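Local atomic coordinates of hypothetical protein, IPT/TIG domain protein (Bacteroides ovatus, PDB entry 4HW6), a protein that is of unknown function but, pairing an IPT/TIG domain with a six-bladed beta-propeller, probably binds carbohydrate or another nutrient. Residues N151-L155 / A408-R413; N338-V343 / T405-Y409; D363-V367 / T378-R382. All blocks are in the same frame, centred on the assembly; numbering follows the deposited sequence.

Interaction 1 (N151-L155 / A408-R413)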
# COMPACT_ATOMS: atom_id res chain seq x y z
N ASN A 151 -6.78 2.12 12.89
CA ASN A 151 -6.42 0.70 12.64
C ASN A 151 -6.73 0.25 11.20
O ASN A 151 -7.33 -0.81 10.96
CB ASN A 151 -7.11 -0.21 13.65
CG ASN A 151 -6.60 -1.64 13.60
OD1 ASN A 151 -5.40 -1.88 13.42
ND2 ASN A 151 -7.50 -2.60 13.73
N TYR A 152 -6.32 1.08 10.26
CA TYR A 152 -6.46 0.82 8.82
C TYR A 152 -7.90 0.77 8.35
O TYR A 152 -8.19 0.15 7.33
CB TYR A 152 -5.66 -0.43 8.39
CG TYR A 152 -4.20 -0.22 8.67
CD1 TYR A 152 -3.40 0.47 7.77
CD2 TYR A 152 -3.64 -0.61 9.87
CE1 TYR A 152 -2.07 0.74 8.04
CE2 TYR A 152 -2.32 -0.34 10.16
CZ TYR A 152 -1.55 0.32 9.24
OH TYR A 152 -0.23 0.58 9.49
N ASP A 153 -8.79 1.45 9.07
CA ASP A 153 -10.20 1.50 8.67
C ASP A 153 -10.63 2.81 7.98
O ASP A 153 -11.72 2.87 7.44
CB ASP A 153 -11.12 1.22 9.85
CG ASP A 153 -11.13 -0.26 10.25
OD1 ASP A 153 -10.78 -1.14 9.43
OD2 ASP A 153 -11.50 -0.53 11.39
N ASP A 154 -9.77 3.82 8.00
CA ASP A 154 -10.07 5.08 7.33
C ASP A 154 -8.88 5.56 6.53
O ASP A 154 -7.82 5.91 7.08
CB ASP A 154 -10.54 6.13 8.32
CG ASP A 154 -11.77 5.71 9.07
OD1 ASP A 154 -12.90 5.77 8.51
OD2 ASP A 154 -11.61 5.23 10.21
N LEU A 155 -9.06 5.54 5.22
CA LEU A 155 -8.08 6.00 4.23
C LEU A 155 -8.61 7.24 3.54
O LEU A 155 -9.74 7.27 3.06
CB LEU A 155 -7.87 4.94 3.17
CG LEU A 155 -6.96 5.27 2.01
CD1 LEU A 155 -5.51 5.39 2.50
CD2 LEU A 155 -7.07 4.16 0.96
N ALA A 408 -0.53 3.80 -0.62
CA ALA A 408 -0.67 3.49 0.80
C ALA A 408 -0.47 1.99 1.02
O ALA A 408 -0.72 1.19 0.11
CB ALA A 408 -2.03 3.95 1.32
N TYR A 409 0.06 1.62 2.18
CA TYR A 409 0.21 0.22 2.52
C TYR A 409 -0.66 -0.10 3.71
O TYR A 409 -0.52 0.50 4.77
CB TYR A 409 1.68 -0.15 2.81
CG TYR A 409 1.82 -1.63 3.03
CD1 TYR A 409 1.76 -2.52 1.96
CD2 TYR A 409 1.95 -2.16 4.29
CE1 TYR A 409 1.84 -3.89 2.16
CE2 TYR A 409 2.06 -3.53 4.49
CZ TYR A 409 2.00 -4.39 3.41
OH TYR A 409 2.06 -5.77 3.64
N ASP A 410 -1.55 -1.07 3.52
CA ASP A 410 -2.49 -1.51 4.52
C ASP A 410 -1.85 -2.66 5.26
O ASP A 410 -1.78 -3.78 4.74
CB ASP A 410 -3.76 -1.95 3.81
CG ASP A 410 -4.89 -2.32 4.74
OD1 ASP A 410 -4.65 -2.74 5.90
OD2 ASP A 410 -6.05 -2.24 4.25
N MSE A 411 -1.33 -2.39 6.45
CA MSE A 411 -0.67 -3.43 7.25
C MSE A 411 -1.66 -4.47 7.76
O MSE A 411 -1.32 -5.65 7.94
CB MSE A 411 0.08 -2.79 8.43
CG MSE A 411 1.27 -1.92 8.02
SE MSE A 411 2.34 -1.41 9.57
CE MSE A 411 2.10 -3.03 10.59
N LYS A 412 -2.90 -4.06 7.99
CA LYS A 412 -3.89 -4.99 8.51
C LYS A 412 -4.29 -6.02 7.45
O LYS A 412 -4.42 -7.22 7.73
CB LYS A 412 -5.12 -4.24 9.02
CG LYS A 412 -6.20 -5.13 9.59
CD LYS A 412 -7.15 -4.37 10.50
CE LYS A 412 -8.22 -3.60 9.74
NZ LYS A 412 -9.14 -2.91 10.69
N ARG A 413 -4.49 -5.56 6.23
CA ARG A 413 -4.96 -6.42 5.15
C ARG A 413 -3.82 -6.87 4.23
O ARG A 413 -4.08 -7.56 3.24
CB ARG A 413 -6.05 -5.71 4.35
CG ARG A 413 -7.20 -5.24 5.23
CD ARG A 413 -8.35 -4.59 4.47
NE ARG A 413 -9.37 -4.12 5.41
CZ ARG A 413 -9.31 -3.00 6.13
NH1 ARG A 413 -8.29 -2.17 6.01
NH2 ARG A 413 -10.28 -2.70 6.99
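Lys-412 leaves its backbone with CG opposite the main-chain N and then bends at chi3 (81°), which carries NZ across to Asn-151 and Asp-153; Arg-413 starts with CG beside its own N (chi1 -55°) and runs straight from CG to NE, reaching Tyr-152 and Asp-153. The two cations converge on one carboxylate oxygen. Asp-153 OD1 takes Lys-412 NZ at 2.7 Å from above the carboxylate plane and Arg-413 NH2 at 2.9 Å almost in line with its C-O bond, salt bridges to both cations. Lys-412 NZ also donates to Asn-151 O at 2.8 Å, nearly end-on to that carbonyl, while its CE lies over one face of the Arg-413 guanidinium. In the plane of that group, NH1 splits its donors: one N-H runs nearly straight (174°) to Tyr-152 O at 2.7 Å, the other to the syn side of Asp-410 OD2 at 2.8 Å. Asp-410 is itself fixed, because OD1 accepts Arg-413 N at 2.8 Å in an Asx motif and Tyr-417 OH binds OD2. It thus positions the arginine for the loop 151-153, and its negative charge probably offsets part of the positive charge gathered here. The Tyr-152 ring lies against the turn, with Met-411 N 3.6 Å above the plane near the rim of one face and Lys-412 N on the same face. Deeper in, Leu-155 CD1 touches Ala-408 CB at 3.9 Å. The contact joins two neighbouring propeller blades, the loop leading into strand 154-158 meeting the turn that follows edge strand 404-410. Phe-146 of strand 143-146 meets the Tyr-152 ring edge-to-face and also packs on Leu-155, Ala-408 and Asp-410, while Phe-169, beyond strand 164-168, makes a cation-pi contact with Arg-413.

Interaction 2 (N338-V343 / T405-Y409)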
# COMPACT_ATOMS: atom_id res chain seq x y z
N ASN A 338 6.12 10.49 -7.55
CA ASN A 338 5.10 11.21 -6.84
C ASN A 338 5.06 10.79 -5.37
O ASN A 338 6.01 11.16 -4.65
CB ASN A 338 3.76 11.17 -7.58
CG ASN A 338 3.57 12.41 -8.45
OD1 ASN A 338 2.91 13.36 -8.04
ND2 ASN A 338 4.24 12.45 -9.62
N GLN A 339 4.05 10.07 -4.89
CA GLN A 339 4.04 9.70 -3.49
C GLN A 339 4.90 8.46 -3.24
O GLN A 339 5.02 7.60 -4.11
CB GLN A 339 2.62 9.44 -3.00
CG GLN A 339 2.54 9.25 -1.51
CD GLN A 339 1.12 9.27 -0.96
OE1 GLN A 339 0.15 9.03 -1.68
NE2 GLN A 339 1.00 9.55 0.35
N GLY A 340 5.56 8.44 -2.09
CA GLY A 340 6.18 7.25 -1.59
C GLY A 340 5.91 6.96 -0.14
O GLY A 340 5.60 7.86 0.63
N ILE A 341 6.09 5.70 0.25
CA ILE A 341 5.89 5.26 1.62
C ILE A 341 6.94 4.24 2.02
O ILE A 341 7.48 3.52 1.19
CB ILE A 341 4.50 4.61 1.81
CG1 ILE A 341 4.30 3.45 0.80
CG2 ILE A 341 3.41 5.67 1.67
CD1 ILE A 341 3.09 2.60 1.12
N PHE A 342 7.20 4.18 3.32
CA PHE A 342 8.09 3.18 3.87
C PHE A 342 7.34 1.92 4.27
O PHE A 342 6.31 2.00 4.94
CB PHE A 342 8.82 3.77 5.06
CG PHE A 342 9.83 4.82 4.68
CD1 PHE A 342 11.09 4.45 4.26
CD2 PHE A 342 9.53 6.17 4.75
CE1 PHE A 342 12.05 5.41 3.90
CE2 PHE A 342 10.46 7.12 4.38
CZ PHE A 342 11.74 6.74 3.99
N VAL A 343 7.87 0.77 3.88
CA VAL A 343 7.26 -0.50 4.18
C VAL A 343 8.31 -1.45 4.73
O VAL A 343 9.39 -1.63 4.14
CB VAL A 343 6.58 -1.09 2.91
CG1 VAL A 343 5.99 -2.45 3.21
CG2 VAL A 343 5.51 -0.14 2.39
N THR A 405 -0.01 7.56 -8.96
CA THR A 405 0.43 8.77 -8.29
C THR A 405 0.53 8.66 -6.78
O THR A 405 1.52 9.06 -6.18
CB THR A 405 -0.52 9.93 -8.67
OG1 THR A 405 -0.51 10.08 -10.10
CG2 THR A 405 -0.09 11.24 -8.04
N SER A 406 -0.49 8.11 -6.15
CA SER A 406 -0.57 7.97 -4.74
C SER A 406 -0.45 6.51 -4.32
O SER A 406 -0.72 5.58 -5.11
CB SER A 406 -1.90 8.60 -4.25
OG SER A 406 -3.01 7.96 -4.85
N ILE A 407 -0.00 6.29 -3.09
CA ILE A 407 0.25 4.97 -2.58
C ILE A 407 0.02 4.91 -1.07
O ILE A 407 0.35 5.84 -0.32
CB ILE A 407 1.66 4.46 -3.00
CG1 ILE A 407 1.88 3.01 -2.59
CG2 ILE A 407 2.76 5.40 -2.45
CD1 ILE A 407 3.14 2.39 -3.21
N ALA A 408 -0.53 3.80 -0.62
CA ALA A 408 -0.67 3.49 0.80
C ALA A 408 -0.47 1.99 1.02
O ALA A 408 -0.72 1.19 0.11
CB ALA A 408 -2.03 3.95 1.32
N TYR A 409 0.06 1.62 2.18
CA TYR A 409 0.21 0.22 2.52
C TYR A 409 -0.66 -0.10 3.71
O TYR A 409 -0.52 0.50 4.77
CB TYR A 409 1.68 -0.15 2.81
CG TYR A 409 1.82 -1.63 3.03
CD1 TYR A 409 1.76 -2.52 1.96
CD2 TYR A 409 1.95 -2.16 4.29
CE1 TYR A 409 1.84 -3.89 2.16
CE2 TYR A 409 2.06 -3.53 4.49
CZ TYR A 409 2.00 -4.39 3.41
OH TYR A 409 2.06 -5.77 3.64
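Gln-339 N donates to Thr-405 O at 3.0 Å, nearly end-on to the carbonyl, with 163° at the hydrogen, where the edge strands of two adjacent beta-propeller blades run side by side. Strands 338-343 and 405-409 are nearly parallel, 14° apart, with axes 5.3 Å from each other at closest approach, yet they belong to separate sheets, and side chains fill the space between them as they diverge. The extended Gln-339 chain makes the second link: its OE1 accepts Ile-407 N at 3.1 Å from above the amide plane, taking the place of a backbone carbonyl. Its NE2 is held by Met-144 O on strand 143-146, so one amide ties three blades. With only an alanine here, Ile-407 N and Met-144 O would probably lose these mates and a gap would open beside Ile-407 CG2. Further along, Ile-341 places CG1 between its backbone N and carbonyl carbon (chi1 55°), pointing CD1 at the opposite strand, where it meets Ile-407 CG1 at 3.9 Å and Tyr-409 CB at 3.5 Å. Val-343 finishes the row: its CG2 touches Tyr-409 CB, and its CG1 sits 4.1 Å above the centre of the Tyr-409 ring as a CH-pi contact.

Interaction 3 (D363-V367 / T378-R382)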
# COMPACT_ATOMS: atom_id res chain seq x y z
N ASP A 363 5.11 9.00 -14.44
CA ASP A 363 5.29 9.11 -15.89
C ASP A 363 6.02 7.95 -16.55
O ASP A 363 6.00 7.86 -17.77
CB ASP A 363 5.89 10.47 -16.24
CG ASP A 363 4.98 11.62 -15.81
OD1 ASP A 363 3.79 11.59 -16.11
OD2 ASP A 363 5.45 12.53 -15.13
N SER A 364 6.58 7.03 -15.76
CA SER A 364 6.96 5.72 -16.27
C SER A 364 5.86 4.68 -16.06
O SER A 364 5.98 3.54 -16.53
CB SER A 364 8.26 5.22 -15.63
OG SER A 364 8.05 4.89 -14.27
N HIS A 365 4.80 5.09 -15.35
CA HIS A 365 3.60 4.27 -15.08
C HIS A 365 3.91 3.03 -14.26
O HIS A 365 3.35 1.93 -14.49
CB HIS A 365 2.86 3.93 -16.37
CG HIS A 365 2.62 5.13 -17.24
ND1 HIS A 365 1.55 5.98 -17.04
CD2 HIS A 365 3.28 5.60 -18.32
CE1 HIS A 365 1.58 6.93 -17.95
NE2 HIS A 365 2.65 6.76 -18.72
N THR A 366 4.76 3.20 -13.25
CA THR A 366 5.18 2.10 -12.41
C THR A 366 5.10 2.42 -10.92
O THR A 366 5.05 3.59 -10.48
CB THR A 366 6.63 1.68 -12.74
OG1 THR A 366 7.50 2.82 -12.59
CG2 THR A 366 6.74 1.14 -14.15
N VAL A 367 5.08 1.35 -10.14
CA VAL A 367 5.40 1.39 -8.73
C VAL A 367 6.84 0.86 -8.63
O VAL A 367 7.16 -0.21 -9.18
CB VAL A 367 4.44 0.54 -7.89
CG1 VAL A 367 4.86 0.57 -6.41
CG2 VAL A 367 2.98 1.04 -8.04
N THR A 378 11.91 -1.87 -10.29
CA THR A 378 10.50 -1.69 -10.62
C THR A 378 9.67 -2.84 -10.03
O THR A 378 9.97 -4.00 -10.24
CB THR A 378 10.33 -1.54 -12.14
OG1 THR A 378 11.02 -0.33 -12.53
CG2 THR A 378 8.82 -1.42 -12.51
N TYR A 379 8.67 -2.50 -9.22
CA TYR A 379 7.83 -3.50 -8.57
C TYR A 379 6.63 -3.92 -9.41
O TYR A 379 6.32 -5.13 -9.48
CB TYR A 379 7.37 -2.95 -7.23
CG TYR A 379 6.51 -3.82 -6.35
CD1 TYR A 379 6.96 -5.08 -5.87
CD2 TYR A 379 5.26 -3.39 -5.95
CE1 TYR A 379 6.16 -5.84 -5.02
CE2 TYR A 379 4.47 -4.14 -5.11
CZ TYR A 379 4.90 -5.36 -4.66
OH TYR A 379 4.07 -6.08 -3.83
N ALA A 380 5.97 -2.95 -10.06
CA ALA A 380 4.76 -3.23 -10.84
C ALA A 380 4.57 -2.24 -11.99
O ALA A 380 4.91 -1.06 -11.86
CB ALA A 380 3.53 -3.23 -9.91
N GLY A 381 4.00 -2.73 -13.09
CA GLY A 381 3.65 -1.90 -14.24
C GLY A 381 4.46 -2.23 -15.46
O GLY A 381 5.39 -3.05 -15.39
N ARG A 382 4.09 -1.61 -16.58
CA ARG A 382 4.74 -1.76 -17.88
C ARG A 382 4.69 -3.22 -18.38
O ARG A 382 5.62 -3.71 -19.05
CB ARG A 382 6.17 -1.21 -17.84
CG ARG A 382 6.22 0.26 -17.46
CD ARG A 382 7.65 0.74 -17.37
NE ARG A 382 8.27 0.93 -18.67
CZ ARG A 382 8.27 2.09 -19.34
NH1 ARG A 382 7.60 3.13 -18.88
NH2 ARG A 382 8.91 2.18 -20.51
O HOH W 1 6.54 5.87 -19.82
O HOH W 2 2.14 0.50 -16.46
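Arg-382 crosses Thr-366 obliquely and reaches on to Ser-364. CB stands back, 4.4 Å from Thr-366 CG2. CG closes to 3.5 Å from the same methyl, and CD to 3.4 Å, both also passing beside Ser-364 O. A bend at chi3 (75°) then turns the guanidinium back over the loop: NE passes Ser-364 O at 4.1 Å, CZ comes a little nearer, and NH1 donates to it at 2.9 Å, the acceptor lying in the guanidinium plane. NH1 also gives a bond to a water that bridges to Asp-363 O, and a second water joins Arg-382 N to His-365 O, so the arginine binds the loop through backbone acceptors. The hairpin's own pairing begins beside it. Val-367 N donates to Ala-380 O at 3.0 Å, and Val-367 O is gripped twice, by Tyr-379 N at 2.7 Å and Ala-380 N at 3.1 Å, a classic beta bulge. Between bulge and arginine, Gly-381 adopts backbone angles (phi 113°) that suit glycine, and a side chain there would run into His-365 O. Thr-366 CG2 also meets Thr-378 CG2. The hairpin of strands 366-370 and 375-380 is flanked in its blade by 355-361 and 327-328; Tyr-379 and Ala-380 pack on Ile-429 of strand 425-431 in the next blade, and Trp-324 makes a cation-pi contact with Arg-382.

Overall arrangement
All three contacts lie in the beta-propeller. Interactions 1 and 2 share strand 404-410, through Ala-408 and Tyr-409, with centres 13 Å apart: that strand meets the blade of 154-158 in one and the blade of 337-344 in the other. Interaction 3 is a hairpin within the latter blade, its centre 13 Å from interaction 2 and 22 Å from interaction 1; it touches interaction 2 where Val-367 CG1 packs on Ile-407 CD1. Along the chain, interaction 3 is nested inside the loops closed by both others. Interaction 1 joins residues 253 apart. Strand 109-115 pairs with 425-431 in the sheet of 404-410, consistent with ring closure by strands from both ends of the propeller sequence.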